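Local coordinates for probable fimbrial chaperone YadV (PDB 5GHU), which probably acts as a periplasmic chaperone that helps fold pilin subunits for fimbriae, which could contribute to adhesion to various surfaces, at residues A[10-15]-A[51-56]; A[72-75]-A[79-82]; A[130-135]-A[214-219]; A[138-143]-A[202-207]. One frame throughout, in Å; residues are numbered along the deposited sequence.

Overall arrangement
Contacts 1 and 2 belong to the N-terminal immunoglobulin-like domain, contacts 3 and 4 to the C-terminal half. From the N terminus, contact 1 brings 51-56 back to 10-15 over 35 intervening residues, tying strand 9-13 to strand 53-62. Contact 2 follows in series and closes a short loop after strand 67-74. The two touch, with Thr54 N 2.8 Å from Met73 O. Contact 3 opens at 130-135 and closes at 214-219; contact 4, joining strands 139-143 and 203-209, is nested inside its loop. These two also meet, through neighbouring strands 203-209 and 215-221. The centres of contacts 1 and 4 lie about 33 Å apart, on opposite sides of the chain's centre.

Contact 1 (A[10-15]-A[51-56]); sequences VIYKSD and VPFTAT
Tyr12 and Phe53 form the whole of this contact as a single edge-to-face aromatic pair, although their CA atoms stand 10.7 Å apart. The evidence for a T-shaped stack is the inclination of the planes, 71°, together with a centroid separation of 5.5 Å. Phe53 supplies the edge: its CE2 stands 3.9 Å from Tyr12 CD2, over one face of the tyrosine ring and displaced toward the rim, so it also approaches CE2 of that ring. The CB of Tyr12 already points toward Phe53, and a chi1 of -166° carries the ring on in that direction. Phe53, at the start of strand 53-62, sends its ring the other way, so the two side chains run in opposing directions from their strands. The strands are not neighbours in a sheet; 9-13 pairs in parallel with 114-123, whereas 53-62 lies beside 67-74. The rings therefore bridge the interior of the immunoglobulin-like N-terminal domain, where Phe53 also meets Phe88 edge-to-face. At its polar end, the Tyr12 hydroxyl is hydrogen-bonded to Tyr74 N. The tyrosine can thus lie buried with its oxygen satisfied by backbone, while its face offers pi density to the weakly positive C-H edge of Phe53.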
loop_
_atom_site.group_PDB
_atom_site.type_symbol
_atom_site.label_atom_id
_atom_site.label_comp_id
_atom_site.label_asym_id
_atom_site.label_seq_id
_atom_site.Cartn_x
_atom_site.Cartn_y
_atom_site.Cartn_z
ATOM N N VAL A 10 -1.270 1.189 -7.252
ATOM C CA VAL A 10 -1.864 0.757 -8.541
ATOM C C VAL A 10 -2.998 -0.212 -8.219
ATOM O O VAL A 10 -2.811 -1.143 -7.439
ATOM C CB VAL A 10 -0.819 0.022 -9.421
ATOM C CG1 VAL A 10 -1.454 -0.339 -10.796
ATOM C CG2 VAL A 10 0.417 0.861 -9.610
ATOM N N ILE A 11 -4.185 -0.012 -8.815
ATOM C CA ILE A 11 -5.261 -0.977 -8.672
ATOM C C ILE A 11 -5.318 -1.794 -9.956
ATOM O O ILE A 11 -5.398 -1.211 -11.065
ATOM C CB ILE A 11 -6.626 -0.281 -8.440
ATOM C CG1 ILE A 11 -6.547 0.681 -7.240
ATOM C CG2 ILE A 11 -7.727 -1.322 -8.310
ATOM C CD1 ILE A 11 -6.077 0.045 -5.874
ATOM N N TYR A 12 -5.231 -3.124 -9.803
ATOM C CA TYR A 12 -5.288 -4.036 -10.962
ATOM C C TYR A 12 -6.586 -4.838 -10.827
ATOM O O TYR A 12 -6.644 -5.767 -10.049
ATOM C CB TYR A 12 -4.052 -4.963 -10.996
ATOM C CG TYR A 12 -3.909 -5.666 -12.335
ATOM C CD1 TYR A 12 -4.870 -6.550 -12.786
ATOM C CD2 TYR A 12 -2.773 -5.490 -13.086
ATOM C CE1 TYR A 12 -4.746 -7.174 -14.039
ATOM C CE2 TYR A 12 -2.619 -6.114 -14.307
ATOM C CZ TYR A 12 -3.608 -6.963 -14.769
ATOM O OH TYR A 12 -3.446 -7.571 -16.005
ATOM N N LYS A 13 -7.633 -4.443 -11.578
ATOM C CA LYS A 13 -8.899 -5.184 -11.532
ATOM C C LYS A 13 -8.763 -6.411 -12.372
ATOM O O LYS A 13 -8.160 -6.379 -13.434
ATOM C CB LYS A 13 -10.053 -4.260 -11.997
ATOM C CG LYS A 13 -10.222 -3.075 -11.017
ATOM C CD LYS A 13 -11.434 -2.239 -11.456
ATOM C CE LYS A 13 -11.505 -1.036 -10.492
ATOM N NZ LYS A 13 -12.725 -0.173 -10.860
ATOM N N SER A 14 -9.323 -7.526 -11.899
ATOM C CA SER A 14 -9.031 -8.811 -12.534
ATOM C C SER A 14 -9.525 -8.945 -13.971
ATOM O O SER A 14 -9.022 -9.782 -14.740
ATOM C CB SER A 14 -9.599 -9.945 -11.678
ATOM O OG SER A 14 -11.016 -9.904 -11.644
ATOM N N ASP A 15 -10.496 -8.112 -14.361
ATOM C CA ASP A 15 -10.981 -8.218 -15.738
ATOM C C ASP A 15 -10.113 -7.464 -16.748
ATOM O O ASP A 15 -10.366 -7.552 -17.947
ATOM C CB ASP A 15 -12.466 -7.772 -15.865
ATOM C CG ASP A 15 -12.679 -6.312 -15.487
ATOM O OD1 ASP A 15 -11.947 -5.473 -16.003
ATOM O OD2 ASP A 15 -13.620 -6.075 -14.751
ATOM N N VAL A 51 5.711 -14.381 -8.951
ATOM C CA VAL A 51 4.612 -13.426 -9.145
ATOM C C VAL A 51 4.055 -13.541 -10.548
ATOM O O VAL A 51 4.797 -13.521 -11.518
ATOM C CB VAL A 51 5.027 -11.963 -8.868
ATOM C CG1 VAL A 51 5.527 -11.825 -7.449
ATOM C CG2 VAL A 51 6.068 -11.498 -9.855
ATOM N N PRO A 52 2.725 -13.676 -10.660
ATOM C CA PRO A 52 2.123 -13.945 -11.968
ATOM C C PRO A 52 1.885 -12.649 -12.747
ATOM O O PRO A 52 0.781 -12.405 -13.202
ATOM C CB PRO A 52 0.788 -14.617 -11.615
ATOM C CG PRO A 52 0.412 -14.005 -10.234
ATOM C CD PRO A 52 1.768 -13.811 -9.540
ATOM N N PHE A 53 2.912 -11.819 -12.868
ATOM C CA PHE A 53 2.801 -10.571 -13.628
ATOM C C PHE A 53 4.054 -10.376 -14.481
ATOM O O PHE A 53 5.114 -10.896 -14.164
ATOM C CB PHE A 53 2.648 -9.362 -12.718
ATOM C CG PHE A 53 1.369 -9.338 -11.918
ATOM C CD1 PHE A 53 1.313 -9.971 -10.689
ATOM C CD2 PHE A 53 0.224 -8.697 -12.410
ATOM C CE1 PHE A 53 0.139 -9.973 -9.934
ATOM C CE2 PHE A 53 -0.957 -8.685 -11.658
ATOM C CZ PHE A 53 -0.982 -9.316 -10.415
ATOM N N THR A 54 3.926 -9.619 -15.556
ATOM C CA THR A 54 5.086 -9.072 -16.254
ATOM C C THR A 54 4.993 -7.534 -16.198
ATOM O O THR A 54 3.906 -6.980 -16.007
ATOM C CB THR A 54 5.162 -9.544 -17.709
ATOM O OG1 THR A 54 3.961 -9.210 -18.399
ATOM C CG2 THR A 54 5.349 -11.050 -17.778
ATOM N N ALA A 55 6.141 -6.872 -16.310
ATOM C CA ALA A 55 6.211 -5.406 -16.375
ATOM C C ALA A 55 7.074 -5.090 -17.556
ATOM O O ALA A 55 8.255 -5.498 -17.592
ATOM C CB ALA A 55 6.802 -4.834 -15.096
ATOM N N THR A 56 6.520 -4.393 -18.542
ATOM C CA THR A 56 7.293 -4.149 -19.742
ATOM C C THR A 56 7.190 -2.692 -20.183
ATOM O O THR A 56 6.151 -2.064 -20.118
ATOM C CB THR A 56 6.860 -5.076 -20.871
ATOM O OG1 THR A 56 5.477 -4.863 -21.133
ATOM C CG2 THR A 56 7.071 -6.528 -20.458
#

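Contact 2 (A[72-75]-A[79-82]); sequences LMYT and SLPK
Tyr74 and Leu80 meet through one polar and one apolar contact, with the phenol of the tyrosine taking part in both. The polar component is a hydrogen bond from Leu80 N to Tyr74 OH, 3.3 Å long with an N-H...acceptor angle of 156°. It is reasonably straight but long, which points to modest strength. The same hydroxyl oxygen lies 3.7 Å from Ser79 CA, so the phenol end rests beside the backbone of the loop, while the CB of Ser79 is directed away from it.

The apolar component lies further back along the ring. Leu80 CD1 comes within 3.5 Å of Tyr74 CE1, and Leu80 CG is 3.9 Å from that same carbon. The methyl approaches the ring obliquely, and the two side chains run past one another in opposite senses. A chi1 of 177° extends the Tyr74 ring away from its main-chain nitrogen, from the end of strand 67-74 out to the loop leading on to strand 86-95.

Beyond the pair, Phe53 and Tyr122 are both in ring contact with Tyr74, and Leu80 also touches Phe53, Phe88 and Tyr122. The contact thus joins the loop between strands 67-74 and 86-95 to the end of strand 67-74 in the immunoglobulin-like N-terminal domain. Because the hydroxyl accepts a backbone N-H just where the leucine reaches the ring, a directional bond and dispersion act on the same side chain: the bond satisfies a loop amide, and the hydrocarbon contact accompanies it at the partly exposed surface of the domain.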
loop_
_atom_site.group_PDB
_atom_site.type_symbol
_atom_site.label_atom_id
_atom_site.label_comp_id
_atom_site.label_asym_id
_atom_site.label_seq_id
_atom_site.Cartn_x
_atom_site.Cartn_y
_atom_site.Cartn_z
ATOM N N LEU A 72 1.749 -3.327 -17.012
ATOM C CA LEU A 72 1.755 -4.423 -16.045
ATOM C C LEU A 72 0.709 -5.414 -16.485
ATOM O O LEU A 72 -0.419 -5.032 -16.798
ATOM C CB LEU A 72 1.459 -3.930 -14.636
ATOM C CG LEU A 72 2.345 -2.789 -14.169
ATOM C CD1 LEU A 72 1.798 -2.294 -12.790
ATOM C CD2 LEU A 72 3.838 -3.207 -14.111
ATOM N N MET A 73 1.072 -6.685 -16.529
ATOM C CA MET A 73 0.177 -7.671 -17.112
ATOM C C MET A 73 0.105 -8.950 -16.275
ATOM O O MET A 73 1.129 -9.567 -16.001
ATOM C CB MET A 73 0.617 -7.998 -18.526
ATOM C CG MET A 73 -0.371 -8.864 -19.197
ATOM S SD MET A 73 -0.004 -9.144 -20.940
ATOM C CE MET A 73 0.046 -7.514 -21.643
ATOM N N TYR A 74 -1.096 -9.342 -15.854
ATOM C CA TYR A 74 -1.301 -10.597 -15.115
ATOM C C TYR A 74 -1.156 -11.791 -16.061
ATOM O O TYR A 74 -1.671 -11.781 -17.160
ATOM C CB TYR A 74 -2.677 -10.597 -14.438
ATOM C CG TYR A 74 -3.078 -11.864 -13.687
ATOM C CD1 TYR A 74 -2.409 -12.262 -12.538
ATOM C CD2 TYR A 74 -4.167 -12.630 -14.113
ATOM C CE1 TYR A 74 -2.788 -13.426 -11.844
ATOM C CE2 TYR A 74 -4.561 -13.787 -13.429
ATOM C CZ TYR A 74 -3.880 -14.172 -12.286
ATOM O OH TYR A 74 -4.273 -15.319 -11.609
ATOM N N THR A 75 -0.446 -12.806 -15.613
ATOM C CA THR A 75 -0.135 -13.933 -16.484
ATOM C C THR A 75 -0.874 -15.182 -16.036
ATOM O O THR A 75 -0.934 -16.157 -16.773
ATOM C CB THR A 75 1.364 -14.226 -16.500
ATOM O OG1 THR A 75 1.771 -14.667 -15.195
ATOM C CG2 THR A 75 2.163 -12.996 -16.922
ATOM N N SER A 79 -2.476 -19.011 -9.867
ATOM C CA SER A 79 -3.819 -18.459 -9.759
ATOM C C SER A 79 -3.925 -17.675 -8.475
ATOM O O SER A 79 -3.517 -18.146 -7.421
ATOM C CB SER A 79 -4.866 -19.555 -9.786
ATOM O OG SER A 79 -4.496 -20.558 -8.867
ATOM N N LEU A 80 -4.420 -16.456 -8.561
ATOM C CA LEU A 80 -4.619 -15.704 -7.337
ATOM C C LEU A 80 -6.020 -15.969 -6.782
ATOM O O LEU A 80 -6.934 -16.347 -7.530
ATOM C CB LEU A 80 -4.447 -14.199 -7.618
ATOM C CG LEU A 80 -3.022 -13.789 -7.988
ATOM C CD1 LEU A 80 -2.949 -12.368 -8.465
ATOM C CD2 LEU A 80 -2.052 -13.944 -6.829
ATOM N N PRO A 81 -6.226 -15.704 -5.477
ATOM C CA PRO A 81 -7.552 -15.962 -4.910
ATOM C C PRO A 81 -8.587 -15.120 -5.549
ATOM O O PRO A 81 -8.284 -13.983 -5.942
ATOM C CB PRO A 81 -7.414 -15.566 -3.428
ATOM C CG PRO A 81 -6.084 -15.099 -3.260
ATOM C CD PRO A 81 -5.227 -15.447 -4.432
ATOM N N LYS A 82 -9.806 -15.642 -5.671
ATOM C CA LYS A 82 -10.866 -14.837 -6.229
ATOM C C LYS A 82 -11.812 -14.242 -5.202
ATOM O O LYS A 82 -12.740 -13.499 -5.562
ATOM C CB LYS A 82 -11.658 -15.677 -7.249
ATOM C CG LYS A 82 -10.800 -16.089 -8.438
ATOM C CD LYS A 82 -11.655 -16.664 -9.580
ATOM C CE LYS A 82 -10.789 -17.177 -10.720
ATOM N NZ LYS A 82 -11.623 -17.704 -11.833
#

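Contact 3 (A[130-135]-A[214-219]); sequences NPSEAP and GAIEGN
Ile216 puts two of its carbon branches against the turn at 130-135, and this is where the segments pack closely. CD1 lies 3.9 Å from Pro135 CG, while CG2 reaches 4.1 Å from that same ring carbon, so the proline corner is touched by both branches. The two side chains cross at about a right angle. Ser132 contributes mainly its backbone: its carbonyl oxygen is 3.7 Å from Ile216 CG2, a van der Waals contact, and its CA is 3.8 Å from Ile216 CD1. With chi1 at -58°, CG1 and CG2 of the isoleucine spread apart so that both branches can face the turn.

Topologically, a short 3-10 turn at 131-133, leading into a short, weakly bonded helical turn, is laid against strand 215-221, an outermost strand of a four-stranded antiparallel sheet in the C-terminal half of this two-domain PapD-family chaperone. Pro135 also packs on Phe206 and Ala208 of the adjoining strand 203-209, continuing the apolar surface beyond Ile216.

The outer side is looser and polar. Glu133 points its CB away from the strand and is exposed, as is Asn130, and the two residues meet within their own segment: Asn130 ND2 gives a hydrogen bond to Glu133 OE2, 2.8 Å long. Glu133 OE2 lies close to the amide plane of Asn130, whereas ND2 meets that oxygen from above the carboxylate, 54° out of its plane. On the strand, Glu217 is likewise directed away from the turn, and its OE2 is hydrogen-bonded to His205 NE2.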
loop_
_atom_site.group_PDB
_atom_site.type_symbol
_atom_site.label_atom_id
_atom_site.label_comp_id
_atom_site.label_asym_id
_atom_site.label_seq_id
_atom_site.Cartn_x
_atom_site.Cartn_y
_atom_site.Cartn_z
ATOM N N ASN A 130 -17.484 -2.144 -0.756
ATOM C CA ASN A 130 -16.623 -1.227 -1.466
ATOM C C ASN A 130 -15.336 -1.002 -0.704
ATOM O O ASN A 130 -15.364 -0.868 0.520
ATOM C CB ASN A 130 -17.321 0.113 -1.626
ATOM C CG ASN A 130 -18.610 -0.038 -2.408
ATOM O OD1 ASN A 130 -18.631 -0.605 -3.518
ATOM N ND2 ASN A 130 -19.713 0.343 -1.775
ATOM N N PRO A 131 -14.212 -0.855 -1.408
ATOM C CA PRO A 131 -12.937 -0.737 -0.660
ATOM C C PRO A 131 -12.837 0.510 0.185
ATOM O O PRO A 131 -12.216 0.473 1.274
ATOM C CB PRO A 131 -11.840 -0.745 -1.765
ATOM C CG PRO A 131 -12.626 -0.323 -3.043
ATOM C CD PRO A 131 -14.003 -0.997 -2.864
ATOM N N SER A 132 -13.443 1.607 -0.207
ATOM C CA SER A 132 -13.307 2.819 0.591
ATOM C C SER A 132 -14.116 2.746 1.883
ATOM O O SER A 132 -13.921 3.579 2.790
ATOM C CB SER A 132 -13.724 4.038 -0.226
ATOM O OG SER A 132 -12.768 4.311 -1.253
ATOM N N GLU A 133 -14.979 1.745 2.002
ATOM C CA GLU A 133 -15.765 1.535 3.200
ATOM C C GLU A 133 -15.114 0.484 4.142
ATOM O O GLU A 133 -15.594 0.276 5.275
ATOM C CB GLU A 133 -17.188 1.086 2.825
ATOM C CG GLU A 133 -17.999 2.215 2.090
ATOM C CD GLU A 133 -19.308 1.697 1.496
ATOM O OE1 GLU A 133 -19.954 0.844 2.104
ATOM O OE2 GLU A 133 -19.664 2.141 0.406
ATOM N N ALA A 134 -14.072 -0.184 3.666
ATOM C CA ALA A 134 -13.484 -1.212 4.491
ATOM C C ALA A 134 -12.861 -0.621 5.782
ATOM O O ALA A 134 -12.920 -1.272 6.794
ATOM C CB ALA A 134 -12.421 -1.996 3.678
ATOM N N PRO A 135 -12.289 0.590 5.721
ATOM C CA PRO A 135 -11.722 1.099 6.993
ATOM C C PRO A 135 -12.799 1.229 8.054
ATOM O O PRO A 135 -12.512 0.990 9.256
ATOM C CB PRO A 135 -11.142 2.473 6.611
ATOM C CG PRO A 135 -10.736 2.277 5.134
ATOM C CD PRO A 135 -11.893 1.418 4.556
ATOM N N GLY A 214 -6.048 9.220 -1.728
ATOM C CA GLY A 214 -6.719 10.234 -0.907
ATOM C C GLY A 214 -7.056 9.655 0.459
ATOM O O GLY A 214 -6.958 8.447 0.687
ATOM N N ALA A 215 -7.405 10.520 1.380
ATOM C CA ALA A 215 -7.678 10.100 2.748
ATOM C C ALA A 215 -9.097 9.621 2.951
ATOM O O ALA A 215 -10.068 10.180 2.369
ATOM C CB ALA A 215 -7.407 11.270 3.685
ATOM N N ILE A 216 -9.217 8.589 3.798
ATOM C CA ILE A 216 -10.490 8.111 4.332
ATOM C C ILE A 216 -10.439 8.267 5.828
ATOM O O ILE A 216 -9.763 7.494 6.538
ATOM C CB ILE A 216 -10.719 6.626 4.007
ATOM C CG1 ILE A 216 -10.672 6.408 2.492
ATOM C CG2 ILE A 216 -12.055 6.144 4.610
ATOM C CD1 ILE A 216 -10.482 4.851 2.197
ATOM N N GLU A 217 -11.120 9.294 6.339
ATOM C CA GLU A 217 -11.099 9.501 7.782
ATOM C C GLU A 217 -11.950 8.442 8.512
ATOM O O GLU A 217 -13.015 8.045 7.992
ATOM C CB GLU A 217 -11.615 10.925 8.073
ATOM C CG GLU A 217 -11.472 11.276 9.557
ATOM C CD GLU A 217 -11.937 12.702 9.844
ATOM O OE1 GLU A 217 -12.582 13.341 8.951
ATOM O OE2 GLU A 217 -11.659 13.130 10.972
ATOM N N GLY A 218 -11.544 8.002 9.698
ATOM C CA GLY A 218 -12.387 7.116 10.464
ATOM C C GLY A 218 -12.136 7.231 11.955
ATOM O O GLY A 218 -11.192 7.911 12.364
ATOM N N ASN A 219 -13.001 6.624 12.743
ATOM C CA ASN A 219 -12.871 6.627 14.178
ATOM C C ASN A 219 -13.542 5.445 14.797
ATOM O O ASN A 219 -14.458 4.836 14.167
ATOM C CB ASN A 219 -13.427 7.958 14.735
ATOM C CG ASN A 219 -14.936 8.035 14.628
ATOM O OD1 ASN A 219 -15.491 8.386 13.562
ATOM N ND2 ASN A 219 -15.605 7.719 15.713
#

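Contact 4 (A[138-143]-A[202-207]); sequences LKWFWS and AKVHFY
Val204 sets a methyl knob squarely against the flat of Trp140: CG1 stands 3.8 Å from the centroid of the six-membered ring and only 6° off its normal, a CH-pi contact by both measures. This branch is anti to the backbone N (chi1 171°), the setting that thrusts it toward the indole. Phe206 lies farther along the same tryptophan. Its ring is nearly parallel to the six-membered ring, with planes at 22°, yet the centroids are 5.5 Å apart, so the planes are displaced with little stacking; what meets is Phe206 CD2 with Trp140 CZ2, at 3.6 Å. The valine methyl takes a face of the six-membered ring, while Phe206 comes up obliquely at CZ2.

These residues sit on facing sheets of an immunoglobulin-like beta sandwich, strand 139-143 belonging to a three-stranded sheet and strand 203-209 to a four-stranded one. Leu151 and Val153 pack on Trp140 from its own sheet, and Phe163 meets Phe206 edge-to-face.

Trp142 closes the other end of the contact. Here the bulk is on the tryptophan and the small partner is Ala202, whose short side chain lets the benzo ring come close: Ala202 CB meets Trp142 CZ2 obliquely, at 3.6 Å. Beside this pair, one water lies at the edge of the indole, in its plane; it accepts from Trp142 NE1 at 2.7 Å and from Ala202 N at 3.2 Å, bridging two polar N-H groups next to the apolar touch.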
loop_
_atom_site.group_PDB
_atom_site.type_symbol
_atom_site.label_atom_id
_atom_site.label_comp_id
_atom_site.label_asym_id
_atom_site.label_seq_id
_atom_site.Cartn_x
_atom_site.Cartn_y
_atom_site.Cartn_z
ATOM N N LEU A 138 -13.488 -2.052 9.961
ATOM C CA LEU A 138 -12.491 -2.586 10.940
ATOM C C LEU A 138 -13.019 -2.525 12.353
ATOM O O LEU A 138 -13.702 -1.541 12.764
ATOM C CB LEU A 138 -11.162 -1.819 10.873
ATOM C CG LEU A 138 -10.498 -1.802 9.477
ATOM C CD1 LEU A 138 -9.181 -0.948 9.531
ATOM C CD2 LEU A 138 -10.174 -3.269 9.021
ATOM N N LYS A 139 -12.704 -3.584 13.114
ATOM C CA LYS A 139 -13.026 -3.582 14.542
ATOM C C LYS A 139 -11.754 -3.448 15.351
ATOM O O LYS A 139 -10.754 -4.127 15.102
ATOM C CB LYS A 139 -13.756 -4.881 14.933
ATOM C CG LYS A 139 -15.015 -5.110 14.095
ATOM C CD LYS A 139 -15.942 -3.951 14.323
ATOM C CE LYS A 139 -17.313 -4.182 13.708
ATOM N NZ LYS A 139 -18.026 -2.877 13.460
ATOM N N TRP A 140 -11.822 -2.584 16.355
ATOM C CA TRP A 140 -10.659 -2.276 17.174
ATOM C C TRP A 140 -10.819 -2.697 18.610
ATOM O O TRP A 140 -11.887 -2.540 19.216
ATOM C CB TRP A 140 -10.440 -0.743 17.169
ATOM C CG TRP A 140 -10.246 -0.151 15.791
ATOM C CD1 TRP A 140 -11.229 0.092 14.823
ATOM C CD2 TRP A 140 -9.007 0.272 15.210
ATOM N NE1 TRP A 140 -10.639 0.631 13.718
ATOM C CE2 TRP A 140 -9.296 0.766 13.913
ATOM C CE3 TRP A 140 -7.671 0.324 15.696
ATOM C CZ2 TRP A 140 -8.319 1.223 13.061
ATOM C CZ3 TRP A 140 -6.672 0.813 14.835
ATOM C CH2 TRP A 140 -7.000 1.279 13.545
ATOM N N PHE A 141 -9.744 -3.258 19.173
ATOM C CA PHE A 141 -9.717 -3.772 20.552
ATOM C C PHE A 141 -8.422 -3.461 21.248
ATOM O O PHE A 141 -7.362 -3.425 20.606
ATOM C CB PHE A 141 -9.850 -5.329 20.549
ATOM C CG PHE A 141 -11.051 -5.807 19.810
ATOM C CD1 PHE A 141 -11.016 -5.981 18.425
ATOM C CD2 PHE A 141 -12.232 -6.001 20.488
ATOM C CE1 PHE A 141 -12.118 -6.394 17.758
ATOM C CE2 PHE A 141 -13.334 -6.480 19.828
ATOM C CZ PHE A 141 -13.281 -6.655 18.459
ATOM N N TRP A 142 -8.495 -3.259 22.578
ATOM C CA TRP A 142 -7.286 -3.176 23.349
ATOM C C TRP A 142 -6.645 -4.529 23.276
ATOM O O TRP A 142 -7.342 -5.559 23.339
ATOM C CB TRP A 142 -7.546 -2.848 24.824
ATOM C CG TRP A 142 -7.837 -1.433 25.094
ATOM C CD1 TRP A 142 -9.036 -0.886 25.476
ATOM C CD2 TRP A 142 -6.902 -0.351 25.029
ATOM N NE1 TRP A 142 -8.901 0.473 25.643
ATOM C CE2 TRP A 142 -7.604 0.829 25.372
ATOM C CE3 TRP A 142 -5.551 -0.267 24.681
ATOM C CZ2 TRP A 142 -6.984 2.085 25.432
ATOM C CZ3 TRP A 142 -4.932 0.990 24.730
ATOM C CH2 TRP A 142 -5.656 2.144 25.088
ATOM N N SER A 143 -5.323 -4.520 23.191
ATOM C CA SER A 143 -4.514 -5.718 23.166
ATOM C C SER A 143 -3.583 -5.562 24.370
ATOM O O SER A 143 -2.939 -4.519 24.520
ATOM C CB SER A 143 -3.727 -5.815 21.884
ATOM O OG SER A 143 -2.943 -6.970 21.801
ATOM N N ALA A 202 -11.227 5.404 25.729
ATOM C CA ALA A 202 -10.318 5.804 24.664
ATOM C C ALA A 202 -11.026 5.759 23.327
ATOM O O ALA A 202 -11.974 4.965 23.120
ATOM C CB ALA A 202 -9.134 4.917 24.633
ATOM N N LYS A 203 -10.548 6.589 22.423
ATOM C CA LYS A 203 -11.081 6.578 21.051
ATOM C C LYS A 203 -9.934 6.462 20.070
ATOM O O LYS A 203 -8.884 7.082 20.247
ATOM C CB LYS A 203 -11.867 7.866 20.746
ATOM C CG LYS A 203 -12.786 8.335 21.839
ATOM C CD LYS A 203 -13.521 9.619 21.431
ATOM C CE LYS A 203 -12.813 10.906 21.914
ATOM N NZ LYS A 203 -11.899 11.541 20.913
ATOM N N VAL A 204 -10.188 5.750 18.962
ATOM C CA VAL A 204 -9.231 5.675 17.874
ATOM C C VAL A 204 -9.640 6.624 16.776
ATOM O O VAL A 204 -10.837 6.773 16.498
ATOM C CB VAL A 204 -9.153 4.218 17.318
ATOM C CG1 VAL A 204 -8.320 4.135 16.043
ATOM C CG2 VAL A 204 -8.559 3.361 18.394
ATOM N N HIS A 205 -8.663 7.334 16.208
ATOM C CA HIS A 205 -8.934 8.139 15.023
ATOM C C HIS A 205 -7.878 7.746 13.976
ATOM O O HIS A 205 -6.732 7.479 14.332
ATOM C CB HIS A 205 -8.871 9.644 15.376
ATOM C CG HIS A 205 -9.229 10.540 14.225
ATOM N ND1 HIS A 205 -8.315 10.921 13.271
ATOM C CD2 HIS A 205 -10.417 11.058 13.843
ATOM C CE1 HIS A 205 -8.912 11.701 12.384
ATOM N NE2 HIS A 205 -10.199 11.770 12.690
ATOM N N PHE A 206 -8.227 7.765 12.686
ATOM C CA PHE A 206 -7.233 7.387 11.686
ATOM C C PHE A 206 -7.563 8.015 10.351
ATOM O O PHE A 206 -8.682 8.517 10.109
ATOM C CB PHE A 206 -7.145 5.828 11.564
ATOM C CG PHE A 206 -8.449 5.167 11.178
ATOM C CD1 PHE A 206 -8.863 5.195 9.818
ATOM C CD2 PHE A 206 -9.261 4.557 12.134
ATOM C CE1 PHE A 206 -10.060 4.624 9.469
ATOM C CE2 PHE A 206 -10.468 3.942 11.757
ATOM C CZ PHE A 206 -10.837 3.989 10.411
ATOM N N TYR A 207 -6.547 8.005 9.498
ATOM C CA TYR A 207 -6.727 8.288 8.076
ATOM C C TYR A 207 -6.231 7.102 7.296
ATOM O O TYR A 207 -5.034 6.786 7.276
ATOM C CB TYR A 207 -5.948 9.534 7.672
ATOM C CG TYR A 207 -6.455 10.803 8.383
ATOM C CD1 TYR A 207 -7.568 11.479 7.903
ATOM C CD2 TYR A 207 -5.824 11.273 9.510
ATOM C CE1 TYR A 207 -8.031 12.653 8.512
ATOM C CE2 TYR A 207 -6.280 12.429 10.120
ATOM C CZ TYR A 207 -7.395 13.091 9.619
ATOM O OH TYR A 207 -7.869 14.283 10.229
HETATM O O HOH W 1 -10.578 2.390 26.615
#